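Local coordinates for protein peroxisomal acyl-CoA oxidase 1A (Solanum lycopersicum, PDB 2FON) that probably catalyses the FAD-dependent oxidation of acyl-CoA to 2-enoyl-CoA in peroxisomal beta-oxidation, handing electrons to molecular oxygen, at residues 124-129 with 144-149; 173-178 with 265-270. All coordinates share one frame; numbering follows the deposited sequence.

Contact 1: 124-129 with 144-149; sequences MFIPAI and LAYKMQ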
loop_
_atom_site.group_PDB
_atom_site.type_symbol
_atom_site.label_atom_id
_atom_site.label_comp_id
_atom_site.label_asym_id
_atom_site.label_seq_id
_atom_site.Cartn_x
_atom_site.Cartn_y
_atom_site.Cartn_z
ATOM N N MET B 124 21.448 16.424 4.560
ATOM C CA MET B 124 21.106 16.847 5.931
ATOM C C MET B 124 22.312 17.331 6.758
ATOM O O MET B 124 22.196 18.326 7.472
ATOM C CB MET B 124 20.389 15.736 6.698
ATOM C CG MET B 124 18.984 15.376 6.205
ATOM S SD MET B 124 17.608 16.486 6.692
ATOM C CE MET B 124 17.259 16.001 8.393
ATOM N N PHE B 125 23.454 16.632 6.664
ATOM C CA PHE B 125 24.646 16.934 7.455
ATOM C C PHE B 125 25.199 18.292 7.077
ATOM O O PHE B 125 25.423 19.126 7.931
ATOM C CB PHE B 125 25.695 15.831 7.270
ATOM C CG PHE B 125 27.033 16.096 7.930
ATOM C CD1 PHE B 125 27.210 15.889 9.301
ATOM C CD2 PHE B 125 28.136 16.496 7.167
ATOM C CE1 PHE B 125 28.454 16.081 9.922
ATOM C CE2 PHE B 125 29.392 16.721 7.773
ATOM C CZ PHE B 125 29.546 16.513 9.164
ATOM N N ILE B 126 25.423 18.547 5.798
ATOM C CA ILE B 126 25.848 19.857 5.415
ATOM C C ILE B 126 24.781 20.921 5.722
ATOM O O ILE B 126 25.106 21.937 6.338
ATOM C CB ILE B 126 26.203 19.882 3.982
ATOM C CG1 ILE B 126 27.422 18.978 3.779
ATOM C CG2 ILE B 126 26.400 21.352 3.530
ATOM C CD1 ILE B 126 28.231 19.251 2.498
ATOM N N PRO B 127 23.523 20.738 5.258
ATOM C CA PRO B 127 22.539 21.782 5.644
ATOM C C PRO B 127 22.427 22.109 7.136
ATOM O O PRO B 127 22.173 23.264 7.498
ATOM C CB PRO B 127 21.223 21.300 5.024
ATOM C CG PRO B 127 21.704 20.518 3.809
ATOM C CD PRO B 127 22.946 19.787 4.292
ATOM N N ALA B 128 22.692 21.147 7.990
ATOM C CA ALA B 128 22.635 21.435 9.431
ATOM C C ALA B 128 23.782 22.323 9.893
ATOM O O ALA B 128 23.592 23.236 10.715
ATOM C CB ALA B 128 22.572 20.147 10.274
ATOM N N ILE B 129 24.970 22.076 9.373
ATOM C CA ILE B 129 26.081 22.928 9.728
ATOM C C ILE B 129 25.880 24.360 9.204
ATOM O O ILE B 129 25.980 25.331 9.982
ATOM C CB ILE B 129 27.404 22.308 9.297
ATOM C CG1 ILE B 129 27.550 20.962 10.034
ATOM C CG2 ILE B 129 28.537 23.256 9.625
ATOM C CD1 ILE B 129 28.732 20.113 9.615
ATOM N N LEU B 144 35.836 20.592 4.683
ATOM C CA LEU B 144 36.038 19.158 4.869
ATOM C C LEU B 144 34.922 18.320 4.236
ATOM O O LEU B 144 35.177 17.424 3.437
ATOM C CB LEU B 144 36.148 18.833 6.366
ATOM C CG LEU B 144 37.378 19.386 7.134
ATOM C CD1 LEU B 144 37.375 18.933 8.579
ATOM C CD2 LEU B 144 38.739 19.044 6.416
ATOM N N ALA B 145 33.674 18.614 4.600
ATOM C CA ALA B 145 32.498 17.937 4.036
ATOM C C ALA B 145 32.353 18.108 2.516
ATOM O O ALA B 145 31.898 17.181 1.868
ATOM C CB ALA B 145 31.247 18.406 4.735
ATOM N N TYR B 146 32.701 19.286 1.970
ATOM C CA TYR B 146 32.602 19.536 0.521
ATOM C C TYR B 146 33.504 18.656 -0.306
ATOM O O TYR B 146 33.124 18.237 -1.412
ATOM C CB TYR B 146 32.819 20.993 0.128
ATOM C CG TYR B 146 31.663 21.888 0.458
ATOM C CD1 TYR B 146 31.833 23.267 0.658
ATOM C CD2 TYR B 146 30.416 21.364 0.613
ATOM C CE1 TYR B 146 30.745 24.102 0.988
ATOM C CE2 TYR B 146 29.330 22.155 0.940
ATOM C CZ TYR B 146 29.481 23.517 1.133
ATOM O OH TYR B 146 28.330 24.235 1.445
ATOM N N LYS B 147 34.687 18.354 0.234
ATOM C CA LYS B 147 35.608 17.404 -0.419
ATOM C C LYS B 147 35.492 16.009 0.139
ATOM O O LYS B 147 36.273 15.136 -0.220
ATOM C CB LYS B 147 37.061 17.844 -0.312
ATOM C CG LYS B 147 37.344 19.126 -0.990
ATOM C CD LYS B 147 38.644 19.659 -0.496
ATOM C CE LYS B 147 38.557 21.131 -0.134
ATOM N NZ LYS B 147 39.944 21.572 0.271
ATOM N N MET B 148 34.561 15.797 1.057
ATOM C CA MET B 148 34.394 14.475 1.602
ATOM C C MET B 148 35.653 13.963 2.204
ATOM O O MET B 148 35.924 12.787 2.075
ATOM C CB MET B 148 33.943 13.463 0.532
ATOM C CG MET B 148 32.613 13.813 -0.133
ATOM S SD MET B 148 31.770 12.434 -0.915
ATOM C CE MET B 148 31.215 11.664 0.592
ATOM N N GLN B 149 36.436 14.820 2.848
ATOM C CA GLN B 149 37.460 14.339 3.774
ATOM C C GLN B 149 36.800 13.870 5.069
ATOM O O GLN B 149 37.472 13.333 5.930
ATOM C CB GLN B 149 38.507 15.401 4.080
ATOM C CG GLN B 149 39.441 15.761 2.867
ATOM C CD GLN B 149 40.046 17.145 2.971
ATOM O OE1 GLN B 149 40.594 17.532 4.007
ATOM N NE2 GLN B 149 39.919 17.909 1.906
#
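The backbone oxygen of A145, whose methyl group meets F125 and I126, is gripped twice: weakly by M148 N, 3.1 Å from A145 O, and by the imidazole of H121, which reaches across from helix 118-132. A second bond of this helix end, Q149 N to L144 O at 3.0 Å, together with the positive phi of M148 (57°), makes a Schellman motif that stops helix 135-146. Between the two segments themselves the contact is purely apolar. I126 carries most of it. With CG1 anti to the carbonyl carbon (chi1 -65°), its CD1 enters between A145 and Y146, 3.8 Å from A145 CB and 3.5 Å from Y146 CE2, while CG2 lies 4.0 Å from Y146 CE2. The isoleucine and tyrosine side chains run slantwise to one another. Helices 118-132 and 135-146, joined by a two-residue link, form a helical (alpha-alpha) hairpin in the N-terminal helical part of the acyl-CoA oxidase fold, just ahead of strand 152-155. F125, one residue earlier, uses its rim: CE2 lies 3.9 Å from A145 CB, with the methyl near the ring plane. I129 CD1 lies over one face of the same ring, nearer its border than its centre. An alanine at I126 is likely to open a gap between the A145 methyl and the Y146 ring, leaving that ring freer to shift. Farther out, F125 also packs on I150 and on V206 of strand 204-213, and Y146 lies against W122 and K130 of helix 118-132.

Contact 2: 173-178 with 265-270; sequences TFDPQT and HVRIPR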
loop_
_atom_site.group_PDB
_atom_site.type_symbol
_atom_site.label_atom_id
_atom_site.label_comp_id
_atom_site.label_asym_id
_atom_site.label_seq_id
_atom_site.Cartn_x
_atom_site.Cartn_y
_atom_site.Cartn_z
ATOM N N THR B 173 26.383 17.389 28.253
ATOM C CA THR B 173 26.531 18.015 29.551
ATOM C C THR B 173 27.830 18.766 29.606
ATOM O O THR B 173 28.902 18.186 29.481
ATOM C CB THR B 173 26.492 16.989 30.710
ATOM O OG1 THR B 173 25.290 16.210 30.620
ATOM C CG2 THR B 173 26.476 17.700 32.047
ATOM N N PHE B 174 27.755 20.070 29.803
ATOM C CA PHE B 174 28.939 20.814 29.666
ATOM C C PHE B 174 29.832 20.528 30.849
ATOM O O PHE B 174 29.353 20.390 31.993
ATOM C CB PHE B 174 28.648 22.292 29.536
ATOM C CG PHE B 174 29.872 23.089 29.404
ATOM C CD1 PHE B 174 30.646 22.982 28.267
ATOM C CD2 PHE B 174 30.320 23.860 30.455
ATOM C CE1 PHE B 174 31.823 23.655 28.134
ATOM C CE2 PHE B 174 31.504 24.569 30.346
ATOM C CZ PHE B 174 32.262 24.467 29.161
ATOM N N ASP B 175 31.133 20.460 30.577
ATOM C CA ASP B 175 32.141 20.271 31.615
ATOM C C ASP B 175 33.109 21.489 31.788
ATOM O O ASP B 175 34.208 21.534 31.201
ATOM C CB ASP B 175 32.889 18.973 31.304
ATOM C CG ASP B 175 33.852 18.546 32.397
ATOM O OD1 ASP B 175 33.870 17.331 32.625
ATOM O OD2 ASP B 175 34.608 19.358 32.985
ATOM N N PRO B 176 32.727 22.462 32.640
ATOM C CA PRO B 176 33.579 23.644 32.905
ATOM C C PRO B 176 35.037 23.317 33.242
ATOM O O PRO B 176 35.916 24.028 32.742
ATOM C CB PRO B 176 32.885 24.343 34.090
ATOM C CG PRO B 176 31.937 23.303 34.651
ATOM C CD PRO B 176 31.494 22.507 33.445
ATOM N N GLN B 177 35.292 22.271 34.050
ATOM C CA GLN B 177 36.672 21.833 34.376
ATOM C C GLN B 177 37.513 21.510 33.129
ATOM O O GLN B 177 38.733 21.591 33.163
ATOM C CB GLN B 177 36.688 20.576 35.262
ATOM C CG GLN B 177 35.998 20.607 36.643
ATOM C CD GLN B 177 35.517 19.186 37.076
ATOM O OE1 GLN B 177 35.157 18.344 36.225
ATOM N NE2 GLN B 177 35.504 18.925 38.390
ATOM N N THR B 178 36.860 21.132 32.025
ATOM C CA THR B 178 37.615 20.625 30.863
ATOM C C THR B 178 37.300 21.198 29.458
ATOM O O THR B 178 37.948 20.804 28.478
ATOM C CB THR B 178 37.689 19.047 30.898
ATOM O OG1 THR B 178 39.034 18.604 30.649
ATOM C CG2 THR B 178 36.706 18.381 29.957
ATOM N N HIS B 265 29.388 8.469 27.726
ATOM C CA HIS B 265 30.177 9.634 28.140
ATOM C C HIS B 265 31.219 9.989 27.099
ATOM O O HIS B 265 32.389 9.971 27.334
ATOM C CB HIS B 265 30.792 9.423 29.535
ATOM C CG HIS B 265 29.776 9.106 30.591
ATOM N ND1 HIS B 265 29.321 7.824 30.828
ATOM C CD2 HIS B 265 29.099 9.907 31.448
ATOM C CE1 HIS B 265 28.434 7.845 31.807
ATOM N NE2 HIS B 265 28.271 9.098 32.190
ATOM N N VAL B 266 30.781 10.309 25.908
ATOM C CA VAL B 266 31.719 10.636 24.883
ATOM C C VAL B 266 32.002 12.098 24.996
ATOM O O VAL B 266 31.079 12.907 25.201
ATOM C CB VAL B 266 31.216 10.286 23.544
ATOM C CG1 VAL B 266 31.986 11.038 22.483
ATOM C CG2 VAL B 266 31.376 8.802 23.378
ATOM N N ARG B 267 33.293 12.416 24.895
ATOM C CA ARG B 267 33.756 13.732 25.166
ATOM C C ARG B 267 34.101 14.462 23.921
ATOM O O ARG B 267 34.779 13.920 23.023
ATOM C CB ARG B 267 34.898 13.681 26.151
ATOM C CG ARG B 267 34.392 13.903 27.546
ATOM C CD ARG B 267 35.375 13.442 28.520
ATOM N NE ARG B 267 34.662 13.048 29.725
ATOM C CZ ARG B 267 34.544 13.798 30.814
ATOM N NH1 ARG B 267 35.114 14.998 30.862
ATOM N NH2 ARG B 267 33.842 13.331 31.843
ATOM N N ILE B 268 33.599 15.690 23.852
ATOM C CA ILE B 268 33.669 16.494 22.639
ATOM C C ILE B 268 34.186 17.938 23.001
ATOM O O ILE B 268 34.007 18.394 24.122
ATOM C CB ILE B 268 32.259 16.325 21.977
ATOM C CG1 ILE B 268 32.329 15.511 20.675
ATOM C CG2 ILE B 268 31.382 17.606 21.910
ATOM C CD1 ILE B 268 33.215 14.219 20.730
ATOM N N PRO B 269 34.909 18.644 22.108
ATOM C CA PRO B 269 35.199 20.049 22.530
ATOM C C PRO B 269 33.964 20.951 22.437
ATOM O O PRO B 269 33.066 20.665 21.696
ATOM C CB PRO B 269 36.238 20.535 21.514
ATOM C CG PRO B 269 36.656 19.346 20.756
ATOM C CD PRO B 269 35.515 18.349 20.799
ATOM N N ARG B 270 33.945 22.031 23.196
ATOM C CA ARG B 270 32.841 22.977 23.209
ATOM C C ARG B 270 32.528 23.617 21.849
ATOM O O ARG B 270 31.353 23.755 21.501
ATOM C CB ARG B 270 33.125 24.073 24.247
ATOM C CG ARG B 270 31.921 24.973 24.528
ATOM C CD ARG B 270 32.244 26.115 25.465
ATOM N NE ARG B 270 33.569 26.666 25.210
ATOM C CZ ARG B 270 33.810 27.819 24.594
ATOM N NH1 ARG B 270 32.806 28.550 24.139
ATOM N NH2 ARG B 270 35.062 28.241 24.440
#
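D175 carries CG anti to its own N (chi1 -172°) and R267 runs extended from CG to NE, a pairing of torsions that brings carboxylate and guanidinium together. R267 NH1 bonds to D175 OD1 at 3.2 Å in a salt bridge, with an N-H...O angle of 144°, well short of straight. The approach is from above the carboxylate plane, 49° out of it, and also tilted from the guanidinium plane. T178 CG2 sits at the edge of that guanidinium, 3.8 Å from R267 NH1. Behind it the chain turns, T178 N bonding to D175 O at 2.8 Å, to lead from strand 171-175 into strand 180-184. This second strand lies between the two segments in the mixed sheet of the middle beta domain, pairing antiparallel with each, so the side chains reach over a neighbour strand. F174 and R270 do likewise: the two side chains cross at a slant, R270 CD coming within 3.7 Å of F174 CE1. F181 of the intervening strand meets F174 edge-to-face, and R270 NH1 bonds to V280 O. E180 gives R267 a long, weak second ion pair. A single, off-plane bond between residues at least partly exposed implies a charge pairing that water can probably contest, beside an apolar contact that engages only the arginine's methylenes.

In the fold
Contact 1 joins two helices of the N-terminal part and contact 2 spans strands of the beta domain that follows in the chain; they come in series, with centres 23 Å apart and nearest atoms about 11 Å apart. Strand 204-213 connects them: V206 packs on F125 of contact 1, and I212 shares backbone hydrogen bonding with F174 of contact 2. Only contact 1 approaches the cofactor. The F125 side chain is about 9 Å from bound FAD and about 5 Å from that of Y154, an FAD-binding residue. Contact 2, at the surface 38 Å from the centre of the chain, lies away from the annotated sites.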